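Local atomic coordinates of COG3291: FOG: PKD repeat (Clostridium thermocellum, PDB entry 1WMX), a protein that probably binds cellulose, forming the family 30 carbohydrate-binding module at the N-terminal part of CelJ, a large multidomain enzyme assigned to the cellulases. Residues 73-79 / 152-157; 83-89 / 135-141; 99-105 / 157-163. One frame throughout, in Å; residues are numbered along the deposited sequence.

Contact 1 (73-79 / 152-157); sequences WNTHDLS and PSSVTC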
loop_
_atom_site.group_PDB
_atom_site.type_symbol
_atom_site.label_atom_id
_atom_site.label_comp_id
_atom_site.label_asym_id
_atom_site.label_seq_id
_atom_site.Cartn_x
_atom_site.Cartn_y
_atom_site.Cartn_z
ATOM N N TRP B 73 -0.356 15.573 -6.130
ATOM C CA TRP B 73 -0.669 15.017 -4.808
ATOM C C TRP B 73 -2.088 15.289 -4.268
ATOM O O TRP B 73 -2.510 14.691 -3.278
ATOM C CB TRP B 73 0.395 15.422 -3.777
ATOM C CG TRP B 73 1.750 14.821 -4.076
ATOM C CD1 TRP B 73 2.883 15.490 -4.476
ATOM C CD2 TRP B 73 2.105 13.433 -4.031
ATOM N NE1 TRP B 73 3.913 14.602 -4.680
ATOM C CE2 TRP B 73 3.463 13.331 -4.415
ATOM C CE3 TRP B 73 1.405 12.261 -3.708
ATOM C CZ2 TRP B 73 4.136 12.104 -4.485
ATOM C CZ3 TRP B 73 2.076 11.039 -3.778
ATOM C CH2 TRP B 73 3.426 10.973 -4.163
ATOM N N ASN B 74 -2.822 16.195 -4.902
ATOM C CA ASN B 74 -4.200 16.445 -4.479
ATOM C C ASN B 74 -5.011 15.295 -5.048
ATOM O O ASN B 74 -4.550 14.597 -5.952
ATOM C CB ASN B 74 -4.740 17.743 -5.069
ATOM C CG ASN B 74 -4.195 18.961 -4.379
ATOM O OD1 ASN B 74 -3.806 19.927 -5.031
ATOM N ND2 ASN B 74 -4.165 18.931 -3.054
ATOM N N THR B 75 -6.210 15.090 -4.521
ATOM C CA THR B 75 -7.053 14.017 -5.028
ATOM C C THR B 75 -7.752 14.471 -6.316
ATOM O O THR B 75 -7.911 15.668 -6.572
ATOM C CB THR B 75 -8.122 13.611 -3.999
ATOM O OG1 THR B 75 -8.953 14.738 -3.714
ATOM C CG2 THR B 75 -7.469 13.132 -2.706
ATOM N N HIS B 76 -8.154 13.507 -7.130
ATOM C CA HIS B 76 -8.853 13.820 -8.371
ATOM C C HIS B 76 -10.047 12.897 -8.516
ATOM O O HIS B 76 -9.936 11.685 -8.346
ATOM C CB HIS B 76 -7.943 13.672 -9.589
ATOM C CG HIS B 76 -8.541 14.219 -10.845
ATOM N ND1 HIS B 76 -8.979 15.525 -10.947
ATOM C CD2 HIS B 76 -8.800 13.644 -12.042
ATOM C CE1 HIS B 76 -9.479 15.724 -12.156
ATOM N NE2 HIS B 76 -9.381 14.602 -12.836
ATOM N N ASP B 77 -11.185 13.496 -8.829
ATOM C CA ASP B 77 -12.449 12.786 -8.996
ATOM C C ASP B 77 -12.483 11.997 -10.309
ATOM O O ASP B 77 -12.630 12.583 -11.379
ATOM C CB ASP B 77 -13.617 13.786 -8.994
ATOM C CG ASP B 77 -14.938 13.163 -8.543
ATOM O OD1 ASP B 77 -15.165 11.915 -8.747
ATOM O OD2 ASP B 77 -15.826 13.891 -7.959
ATOM N N LEU B 78 -12.377 10.678 -10.222
ATOM C CA LEU B 78 -12.387 9.820 -11.421
ATOM C C LEU B 78 -13.596 8.855 -11.428
ATOM O O LEU B 78 -13.708 7.984 -12.293
ATOM C CB LEU B 78 -11.147 8.909 -11.470
ATOM C CG LEU B 78 -9.822 9.585 -11.824
ATOM C CD1 LEU B 78 -8.669 8.572 -11.861
ATOM C CD2 LEU B 78 -9.832 10.272 -13.194
ATOM N N SER B 79 -14.488 9.016 -10.466
ATOM C CA SER B 79 -15.668 8.120 -10.327
ATOM C C SER B 79 -16.462 8.003 -11.625
ATOM O O SER B 79 -16.944 6.918 -12.002
ATOM C CB SER B 79 -16.628 8.631 -9.241
ATOM O OG SER B 79 -17.137 9.913 -9.581
ATOM N N PRO B 152 -12.612 5.800 -5.802
ATOM C CA PRO B 152 -12.299 6.417 -7.097
ATOM C C PRO B 152 -12.551 7.922 -7.213
ATOM O O PRO B 152 -12.116 8.555 -8.177
ATOM C CB PRO B 152 -13.121 5.585 -8.092
ATOM C CG PRO B 152 -14.230 5.017 -7.241
ATOM C CD PRO B 152 -13.519 4.651 -5.977
ATOM N N SER B 153 -13.235 8.503 -6.238
ATOM C CA SER B 153 -13.478 9.938 -6.274
ATOM C C SER B 153 -12.307 10.682 -5.618
ATOM O O SER B 153 -12.254 11.911 -5.654
ATOM C CB SER B 153 -14.771 10.287 -5.525
ATOM O OG SER B 153 -14.593 10.135 -4.120
ATOM N N SER B 154 -11.377 9.939 -5.016
ATOM C CA SER B 154 -10.227 10.548 -4.331
ATOM C C SER B 154 -8.862 10.006 -4.758
ATOM O O SER B 154 -7.993 9.784 -3.917
ATOM C CB SER B 154 -10.357 10.359 -2.822
ATOM O OG SER B 154 -11.617 10.792 -2.351
ATOM N N VAL B 155 -8.673 9.819 -6.059
ATOM C CA VAL B 155 -7.431 9.276 -6.598
ATOM C C VAL B 155 -6.292 10.291 -6.678
ATOM O O VAL B 155 -6.480 11.420 -7.158
ATOM C CB VAL B 155 -7.664 8.695 -8.012
ATOM C CG1 VAL B 155 -6.368 8.111 -8.562
ATOM C CG2 VAL B 155 -8.771 7.646 -7.965
ATOM N N THR B 156 -5.106 9.881 -6.225
ATOM C CA THR B 156 -3.950 10.778 -6.273
ATOM C C THR B 156 -2.893 10.379 -7.283
ATOM O O THR B 156 -2.356 11.232 -7.972
ATOM C CB THR B 156 -3.211 10.889 -4.906
ATOM O OG1 THR B 156 -2.748 9.592 -4.504
ATOM C CG2 THR B 156 -4.119 11.487 -3.848
ATOM N N CYS B 157 -2.667 9.022 -7.386
ATOM C CA CYS B 157 -1.567 8.649 -8.263
ATOM C C CYS B 157 -1.802 7.340 -8.960
ATOM O O CYS B 157 -2.665 6.549 -8.607
ATOM C CB CYS B 157 -0.237 8.419 -7.494
ATOM S SG CYS B 157 0.185 9.721 -6.245
HETATM O O HOH W 1 -2.205 13.886 -7.297
HETATM O O HOH W 2 -11.070 14.799 -5.438
HETATM O O HOH W 3 -14.235 14.239 -4.955
#

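Contact 2 (83-89 / 135-141); sequences ENGYLEF and HVKIPLR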
loop_
_atom_site.group_PDB
_atom_site.type_symbol
_atom_site.label_atom_id
_atom_site.label_comp_id
_atom_site.label_asym_id
_atom_site.label_seq_id
_atom_site.Cartn_x
_atom_site.Cartn_y
_atom_site.Cartn_z
ATOM N N GLU B 83 -16.923 3.298 -15.123
ATOM C CA GLU B 83 -17.770 2.279 -15.788
ATOM C C GLU B 83 -17.394 2.135 -17.291
ATOM O O GLU B 83 -17.460 1.009 -17.824
ATOM C CB GLU B 83 -19.371 2.599 -15.583
ATOM C CG GLU B 83 -20.119 1.479 -14.794
ATOM C CD GLU B 83 -19.253 0.246 -14.601
ATOM O OE1 GLU B 83 -19.454 -0.518 -13.602
ATOM O OE2 GLU B 83 -18.339 -0.011 -15.448
ATOM N N ASN B 84 -16.801 3.154 -18.015
ATOM C CA ASN B 84 -16.449 2.967 -19.432
ATOM C C ASN B 84 -15.013 3.410 -19.776
ATOM O O ASN B 84 -14.546 3.205 -20.898
ATOM C CB ASN B 84 -17.374 3.786 -20.331
ATOM C CG ASN B 84 -18.839 3.542 -20.048
ATOM O OD1 ASN B 84 -19.323 2.419 -20.234
ATOM N ND2 ASN B 84 -19.568 4.544 -19.607
ATOM N N GLY B 85 -14.321 4.001 -18.818
ATOM C CA GLY B 85 -12.955 4.535 -19.054
ATOM C C GLY B 85 -11.820 3.496 -19.023
ATOM O O GLY B 85 -11.985 2.351 -18.600
ATOM N N TYR B 86 -10.663 3.956 -19.487
ATOM C CA TYR B 86 -9.450 3.137 -19.532
ATOM C C TYR B 86 -8.205 3.956 -19.189
ATOM O O TYR B 86 -8.211 5.189 -19.254
ATOM C CB TYR B 86 -9.188 2.575 -20.944
ATOM C CG TYR B 86 -10.336 1.798 -21.585
ATOM C CD1 TYR B 86 -11.488 2.460 -22.009
ATOM C CD2 TYR B 86 -10.231 0.416 -21.766
ATOM C CE1 TYR B 86 -12.527 1.749 -22.614
ATOM C CE2 TYR B 86 -11.270 -0.296 -22.375
ATOM C CZ TYR B 86 -12.418 0.374 -22.799
ATOM O OH TYR B 86 -13.436 -0.311 -23.398
ATOM N N LEU B 87 -7.173 3.228 -18.821
ATOM C CA LEU B 87 -5.854 3.791 -18.567
ATOM C C LEU B 87 -5.113 3.403 -19.812
ATOM O O LEU B 87 -4.879 2.216 -20.051
ATOM C CB LEU B 87 -5.201 3.165 -17.325
ATOM C CG LEU B 87 -3.670 3.292 -17.318
ATOM C CD1 LEU B 87 -3.223 4.746 -17.110
ATOM C CD2 LEU B 87 -3.032 2.441 -16.206
ATOM N N GLU B 88 -4.760 4.365 -20.626
ATOM C CA GLU B 88 -4.077 4.039 -21.876
ATOM C C GLU B 88 -2.669 4.611 -21.902
ATOM O O GLU B 88 -2.371 5.622 -21.259
ATOM C CB GLU B 88 -4.877 4.583 -23.055
ATOM C CG GLU B 88 -6.344 4.147 -23.025
ATOM C CD GLU B 88 -7.102 4.542 -24.280
ATOM O OE1 GLU B 88 -8.362 4.711 -24.227
ATOM O OE2 GLU B 88 -6.469 4.699 -25.373
ATOM N N PHE B 89 -1.831 3.926 -22.661
ATOM C CA PHE B 89 -0.429 4.301 -22.827
ATOM C C PHE B 89 0.234 3.368 -23.843
ATOM O O PHE B 89 -0.275 2.289 -24.153
ATOM C CB PHE B 89 0.296 4.185 -21.467
ATOM C CG PHE B 89 0.256 2.776 -20.867
ATOM C CD1 PHE B 89 1.206 1.823 -21.243
ATOM C CD2 PHE B 89 -0.729 2.430 -19.939
ATOM C CE1 PHE B 89 1.168 0.532 -20.696
ATOM C CE2 PHE B 89 -0.768 1.140 -19.394
ATOM C CZ PHE B 89 0.180 0.193 -19.773
ATOM N N HIS B 135 0.236 -0.191 -28.065
ATOM C CA HIS B 135 -0.698 0.658 -27.333
ATOM C C HIS B 135 -1.560 -0.266 -26.494
ATOM O O HIS B 135 -2.199 -1.179 -27.018
ATOM C CB HIS B 135 -1.572 1.463 -28.292
ATOM C CG HIS B 135 -2.537 2.370 -27.557
ATOM N ND1 HIS B 135 -3.679 1.879 -26.939
ATOM C CD2 HIS B 135 -2.529 3.706 -27.341
ATOM C CE1 HIS B 135 -4.312 2.892 -26.375
ATOM N NE2 HIS B 135 -3.639 3.993 -26.604
ATOM N N VAL B 136 -1.577 -0.046 -25.189
ATOM C CA VAL B 136 -2.376 -0.909 -24.310
ATOM C C VAL B 136 -3.455 -0.093 -23.591
ATOM O O VAL B 136 -3.290 1.091 -23.295
ATOM C CB VAL B 136 -1.468 -1.623 -23.291
ATOM C CG1 VAL B 136 -0.031 -1.099 -23.341
ATOM C CG2 VAL B 136 -1.974 -1.477 -21.853
ATOM N N LYS B 137 -4.564 -0.756 -23.335
ATOM C CA LYS B 137 -5.698 -0.134 -22.650
ATOM C C LYS B 137 -6.107 -1.005 -21.467
ATOM O O LYS B 137 -6.476 -2.170 -21.638
ATOM C CB LYS B 137 -6.884 0.016 -23.613
ATOM C CG LYS B 137 -6.542 0.789 -24.887
ATOM C CD LYS B 137 -7.757 1.479 -25.500
ATOM C CE LYS B 137 -8.886 0.508 -25.841
ATOM N NZ LYS B 137 -10.053 1.185 -26.440
ATOM N N ILE B 138 -5.780 -0.488 -20.235
ATOM C CA ILE B 138 -6.312 -1.134 -19.031
ATOM C C ILE B 138 -7.632 -0.467 -18.684
ATOM O O ILE B 138 -7.726 0.761 -18.579
ATOM C CB ILE B 138 -5.291 -1.005 -17.921
ATOM C CG1 ILE B 138 -3.973 -1.680 -18.307
ATOM C CG2 ILE B 138 -5.750 -1.646 -16.610
ATOM C CD1 ILE B 138 -2.889 -1.550 -17.248
ATOM N N PRO B 139 -8.751 -0.918 -18.453
ATOM C CA PRO B 139 -10.108 -0.626 -18.034
ATOM C C PRO B 139 -10.204 -0.426 -16.497
ATOM O O PRO B 139 -10.055 -1.386 -15.711
ATOM C CB PRO B 139 -10.948 -1.740 -18.534
ATOM C CG PRO B 139 -10.000 -2.810 -19.092
ATOM C CD PRO B 139 -8.594 -2.347 -18.964
ATOM N N LEU B 140 -10.412 0.566 -16.421
ATOM C CA LEU B 140 -10.688 1.100 -15.063
ATOM C C LEU B 140 -11.597 0.155 -14.277
ATOM O O LEU B 140 -11.311 -0.186 -13.119
ATOM C CB LEU B 140 -11.389 2.472 -15.171
ATOM C CG LEU B 140 -10.491 3.581 -15.746
ATOM C CD1 LEU B 140 -10.984 4.994 -15.407
ATOM C CD2 LEU B 140 -9.054 3.517 -15.233
ATOM N N ARG B 141 -12.796 -0.143 -14.758
ATOM C CA ARG B 141 -13.734 -0.955 -13.963
ATOM C C ARG B 141 -13.023 -2.246 -13.510
ATOM O O ARG B 141 -13.310 -2.782 -12.426
ATOM C CB ARG B 141 -15.037 -1.295 -14.823
ATOM C CG ARG B 141 -14.744 -2.117 -16.124
ATOM C CD ARG B 141 -15.875 -2.324 -17.232
ATOM N NE ARG B 141 -15.889 -1.383 -18.267
ATOM C CZ ARG B 141 -15.268 -1.047 -19.406
ATOM N NH1 ARG B 141 -14.306 -1.727 -20.072
ATOM N NH2 ARG B 141 -15.557 0.155 -19.887
HETATM O O HOH W 4 -13.840 0.790 -17.306
#

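Contact 3 (99-105 / 157-163); sequences DFVIGFR and CLVFSKR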
loop_
_atom_site.group_PDB
_atom_site.type_symbol
_atom_site.label_atom_id
_atom_site.label_comp_id
_atom_site.label_asym_id
_atom_site.label_seq_id
_atom_site.Cartn_x
_atom_site.Cartn_y
_atom_site.Cartn_z
ATOM N N ASP B 99 7.587 -7.360 -16.931
ATOM C CA ASP B 99 6.317 -7.359 -16.196
ATOM C C ASP B 99 6.501 -6.701 -14.826
ATOM O O ASP B 99 7.576 -6.763 -14.226
ATOM C CB ASP B 99 5.822 -8.793 -16.021
ATOM C CG ASP B 99 4.400 -8.853 -15.505
ATOM O OD1 ASP B 99 3.517 -8.087 -16.015
ATOM O OD2 ASP B 99 4.107 -9.663 -14.569
ATOM N N PHE B 100 5.434 -6.070 -14.359
ATOM C CA PHE B 100 5.444 -5.377 -13.061
ATOM C C PHE B 100 4.013 -5.005 -12.662
ATOM O O PHE B 100 3.072 -5.144 -13.445
ATOM C CB PHE B 100 6.312 -4.113 -13.158
ATOM C CG PHE B 100 5.972 -3.237 -14.356
ATOM C CD1 PHE B 100 4.872 -2.384 -14.304
ATOM C CD2 PHE B 100 6.757 -3.287 -15.510
ATOM C CE1 PHE B 100 4.547 -1.585 -15.404
ATOM C CE2 PHE B 100 6.434 -2.490 -16.617
ATOM C CZ PHE B 100 5.326 -1.638 -16.563
ATOM N N VAL B 101 3.862 -4.534 -11.437
ATOM C CA VAL B 101 2.541 -4.151 -10.924
ATOM C C VAL B 101 2.169 -2.744 -11.381
ATOM O O VAL B 101 3.002 -1.843 -11.423
ATOM C CB VAL B 101 2.527 -4.184 -9.410
ATOM C CG1 VAL B 101 1.138 -3.844 -8.863
ATOM C CG2 VAL B 101 2.928 -5.558 -8.883
ATOM N N ILE B 102 0.905 -2.576 -11.718
ATOM C CA ILE B 102 0.388 -1.279 -12.169
ATOM C C ILE B 102 -1.011 -1.082 -11.593
ATOM O O ILE B 102 -1.820 -2.014 -11.566
ATOM C CB ILE B 102 0.337 -1.236 -13.706
ATOM C CG1 ILE B 102 -0.183 0.122 -14.209
ATOM C CG2 ILE B 102 -0.568 -2.331 -14.276
ATOM C CD1 ILE B 102 0.025 0.354 -15.706
ATOM N N GLY B 103 -1.287 0.129 -11.129
ATOM C CA GLY B 103 -2.607 0.433 -10.544
ATOM C C GLY B 103 -2.728 1.903 -10.140
ATOM O O GLY B 103 -2.016 2.765 -10.655
ATOM N N PHE B 104 -3.650 2.153 -9.212
ATOM C CA PHE B 104 -3.912 3.512 -8.697
ATOM C C PHE B 104 -3.967 3.505 -7.164
ATOM O O PHE B 104 -4.155 2.465 -6.533
ATOM C CB PHE B 104 -5.248 4.034 -9.230
ATOM C CG PHE B 104 -5.228 4.282 -10.727
ATOM C CD1 PHE B 104 -4.810 5.518 -11.228
ATOM C CD2 PHE B 104 -5.623 3.273 -11.604
ATOM C CE1 PHE B 104 -4.783 5.742 -12.611
ATOM C CE2 PHE B 104 -5.594 3.492 -12.983
ATOM C CZ PHE B 104 -5.173 4.727 -13.488
ATOM N N ARG B 105 -3.802 4.683 -6.606
ATOM C CA ARG B 105 -3.818 4.900 -5.150
ATOM C C ARG B 105 -4.701 6.097 -4.885
ATOM O O ARG B 105 -4.713 7.056 -5.661
ATOM C CB ARG B 105 -2.392 5.156 -4.739
ATOM C CG ARG B 105 -2.041 5.341 -3.277
ATOM C CD ARG B 105 -0.592 5.720 -3.350
ATOM N NE ARG B 105 0.273 5.579 -2.209
ATOM C CZ ARG B 105 1.106 4.558 -1.985
ATOM N NH1 ARG B 105 1.142 3.472 -2.780
ATOM N NH2 ARG B 105 2.004 4.596 -1.010
ATOM N N CYS B 157 -2.667 9.022 -7.386
ATOM C CA CYS B 157 -1.567 8.649 -8.263
ATOM C C CYS B 157 -1.802 7.340 -8.960
ATOM O O CYS B 157 -2.665 6.549 -8.607
ATOM C CB CYS B 157 -0.237 8.419 -7.494
ATOM S SG CYS B 157 0.185 9.721 -6.245
ATOM N N LEU B 158 -1.114 7.266 -9.907
ATOM C CA LEU B 158 -0.904 6.057 -10.679
ATOM C C LEU B 158 0.305 5.413 -10.071
ATOM O O LEU B 158 1.179 6.130 -9.530
ATOM C CB LEU B 158 -0.737 6.457 -12.145
ATOM C CG LEU B 158 -0.020 5.423 -13.005
ATOM C CD1 LEU B 158 -0.830 4.142 -13.217
ATOM C CD2 LEU B 158 0.298 5.951 -14.407
ATOM N N VAL B 159 0.329 4.092 -10.159
ATOM C CA VAL B 159 1.413 3.336 -9.537
ATOM C C VAL B 159 1.962 2.235 -10.448
ATOM O O VAL B 159 1.227 1.401 -10.978
ATOM C CB VAL B 159 0.880 2.711 -8.246
ATOM C CG1 VAL B 159 1.980 2.432 -7.227
ATOM C CG2 VAL B 159 -0.139 3.610 -7.525
ATOM N N PHE B 160 3.345 2.152 -10.276
ATOM C CA PHE B 160 4.121 1.077 -10.907
ATOM C C PHE B 160 4.827 0.460 -9.705
ATOM O O PHE B 160 5.236 1.179 -8.788
ATOM C CB PHE B 160 5.183 1.608 -11.883
ATOM C CG PHE B 160 4.616 2.309 -13.085
ATOM C CD1 PHE B 160 5.350 3.301 -13.732
ATOM C CD2 PHE B 160 3.341 2.000 -13.556
ATOM C CE1 PHE B 160 4.822 3.981 -14.828
ATOM C CE2 PHE B 160 2.807 2.673 -14.648
ATOM C CZ PHE B 160 3.547 3.667 -15.288
ATOM N N SER B 161 4.987 -0.856 -9.702
ATOM C CA SER B 161 5.621 -1.496 -8.568
ATOM C C SER B 161 6.213 -2.865 -8.894
ATOM O O SER B 161 5.815 -3.531 -9.858
ATOM C CB SER B 161 4.601 -1.614 -7.434
ATOM O OG SER B 161 5.228 -2.016 -6.239
ATOM N N LYS B 162 7.166 -3.275 -8.063
ATOM C CA LYS B 162 7.852 -4.541 -8.232
ATOM C C LYS B 162 6.924 -5.733 -8.342
ATOM O O LYS B 162 5.941 -5.848 -7.612
ATOM C CB LYS B 162 8.828 -4.764 -7.073
ATOM C CG LYS B 162 9.484 -6.135 -7.050
ATOM C CD LYS B 162 10.451 -6.242 -5.888
ATOM C CE LYS B 162 11.059 -7.623 -5.794
ATOM N NZ LYS B 162 10.014 -8.653 -5.534
ATOM N N ARG B 163 7.259 -6.624 -9.267
ATOM C CA ARG B 163 6.514 -7.854 -9.490
ATOM C C ARG B 163 7.527 -8.965 -9.182
ATOM O O ARG B 163 7.370 -9.724 -8.227
ATOM C CB ARG B 163 6.061 -7.915 -10.945
ATOM C CG ARG B 163 5.603 -9.271 -11.432
ATOM C CD ARG B 163 4.315 -9.735 -10.791
ATOM N NE ARG B 163 3.625 -10.678 -11.666
ATOM C CZ ARG B 163 3.008 -11.779 -11.252
ATOM N NH1 ARG B 163 2.994 -12.089 -9.959
ATOM N NH2 ARG B 163 2.401 -12.567 -12.132
HETATM O O HOH W 5 8.922 -6.446 -11.742
#

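Contact 1 (73-79 / 152-157)
His76 and Val155 face each other as one antiparallel, hydrogen-bonded bridge, which ties the loop between strands 64-69 and 86-93 to the start of strand 155-161. The bond from His76 N to Val155 O is short (2.7 Å) but bent, with 132° at the hydrogen, and the return bond from Val155 N to His76 O stretches to 3.2 Å. No ladder follows; instead Leu78 N reaches back to Pro152 O at 3.0 Å. At the other end the strand carbonyl Thr156 O is joined to Asn74 O by a water that donates to both. Thr156 and Cys157 together face Arg105 in a classic beta bulge.

The CB of Trp73 points away from the strand, yet with CG beside the backbone N (chi1 -66°) the indole returns, bringing CZ3 within 3.4 Å of Cys157 SG. The sulfur stands obliquely to the six-membered ring, a Cys sulfur-aromatic contact, while the same indole packs on Val112 of the second subunit. Thr75 CG2 meets Thr156 CG2 at 3.9 Å. Leu78 crosses Val155 at about a right angle, its CD1 resting 4.0 Å from Val155 CB. Asp77 OD1 lies against Ser153 CB and accepts Ser79 OG on its syn side at 2.9 Å; the hydroxyls of Ser153 and Ser154 turn instead to Asp151.

The chemistry illustrates how an irregular loop can be fastened to a strand: backbone amides and waters satisfy the carbonyls of Pro152, Ser153, Val155 and Thr156, while sulfur-aromatic and aliphatic contacts fix the flanks.

Contact 2 (83-89 / 135-141)
Lys137 stands over one face of the Tyr86 ring, its NZ 4.5 Å from the centroid and 11° off the normal, a cation-pi contact. Tyr86 CD2 also lies 4.0 Å from Pro139 CB. Lys137 runs alongside Glu88, pointing the same way, so that its CD touches Glu88 CD at 3.4 Å; Glu88 OE1 is bound by Thr178. The carboxylate of Glu88 meets the His135 ring at its edge, the two planes 83° apart.

On the other face of this antiparallel strand pair, Leu87 and Ile138 lie side by side. Phe89 is set across the two methyls of Val136, tightly, with CE1 3.3 Å from Val136 CG1.

Beyond the strands, Arg141 bends at CG-CD (chi3 93°) and grips Glu83 O side-on: NE and NH2 each donate to it at 2.9 Å, the oxygen lying in the guanidinium plane and both nitrogens coming from the same face of the carbonyl. The Glu83 carboxylate, nearly coplanar with the guanidinium, makes a long salt bridge from OE2 to Arg141 NE, while OE1 pairs with Lys145.

The two faces divide the chemistry: charged and aromatic groups interlock around Tyr86 and Glu88, hydrocarbon gathers around Leu87 and Phe89, and Arg141's double grip would hold its guanidinium against rotation.

Contact 3 (99-105 / 157-163)
Val101 N donates to Ser161 O at 2.7 Å, the first rung of an antiparallel ladder that runs on through Gly103 with Val159 to Arg105 with Cys157. In the middle Gly103 and Val159 exchange two bonds, Gly103 N to Val159 O at 2.8 Å and Val159 N to Gly103 O at 2.7 Å. The last bond, from Cys157 N to Arg105 O, is weak.

Past the ladder, Arg163 turns at chi2 (68°) and sends NE to Asp99 OD2 at 3.1 Å, a straight salt bridge along the C-O axis of the acceptor. OD2 lies in the guanidinium plane at its edge, while the carboxylate plane is turned 75° from it; Asp99 OD1 is held by Ser124 N.

The non-hydrogen-bonded pairs place Ile102 beside Phe160, with Ile102 CD1 at the ring edge 3.8 Å from CE2. Phe100 directs its own edge toward the face of Phe160, a tilted edge-to-face pair, planes at 60° and centroids 5.8 Å apart. Leu158 CD1 sits above one face of the Phe104 ring, toward its rim.

Strand 155-161 is the middle one of a five-stranded sheet, between 64-69 and 101-106; 118-122 lies beyond 101-106. The apolar face, carrying Ile102, Phe104, Leu158 and Phe160, packs on Leu87, Phe89 and Phe172 of the opposing sheet, as in a beta sandwich; on the other face Arg105 pairs with Asp118 and touches Tyr113 of the second subunit.

How the contacts relate
From the N terminus, contact 1 opens first at 73-79 and closes on 152-157, enclosing a long excursion. Contact 2 lies wholly within that span, joining 83-89 to 135-141. Contact 3 begins inside both spans, at 99-105, and ends beyond them at 157-163, so it crosses contacts 1 and 2. Contacts 1 and 3 share Cys157 and strand 155-161, and they meet where Thr156 N approaches Arg105 O at 2.9 Å, a probable hydrogen bond. Contact 2 belongs to the other sheet and meets contact 3 through the core, where Ile102 is touched by Leu87, Phe89 and Ile138. Together they tie two sheets and the loop 73-79 into one module.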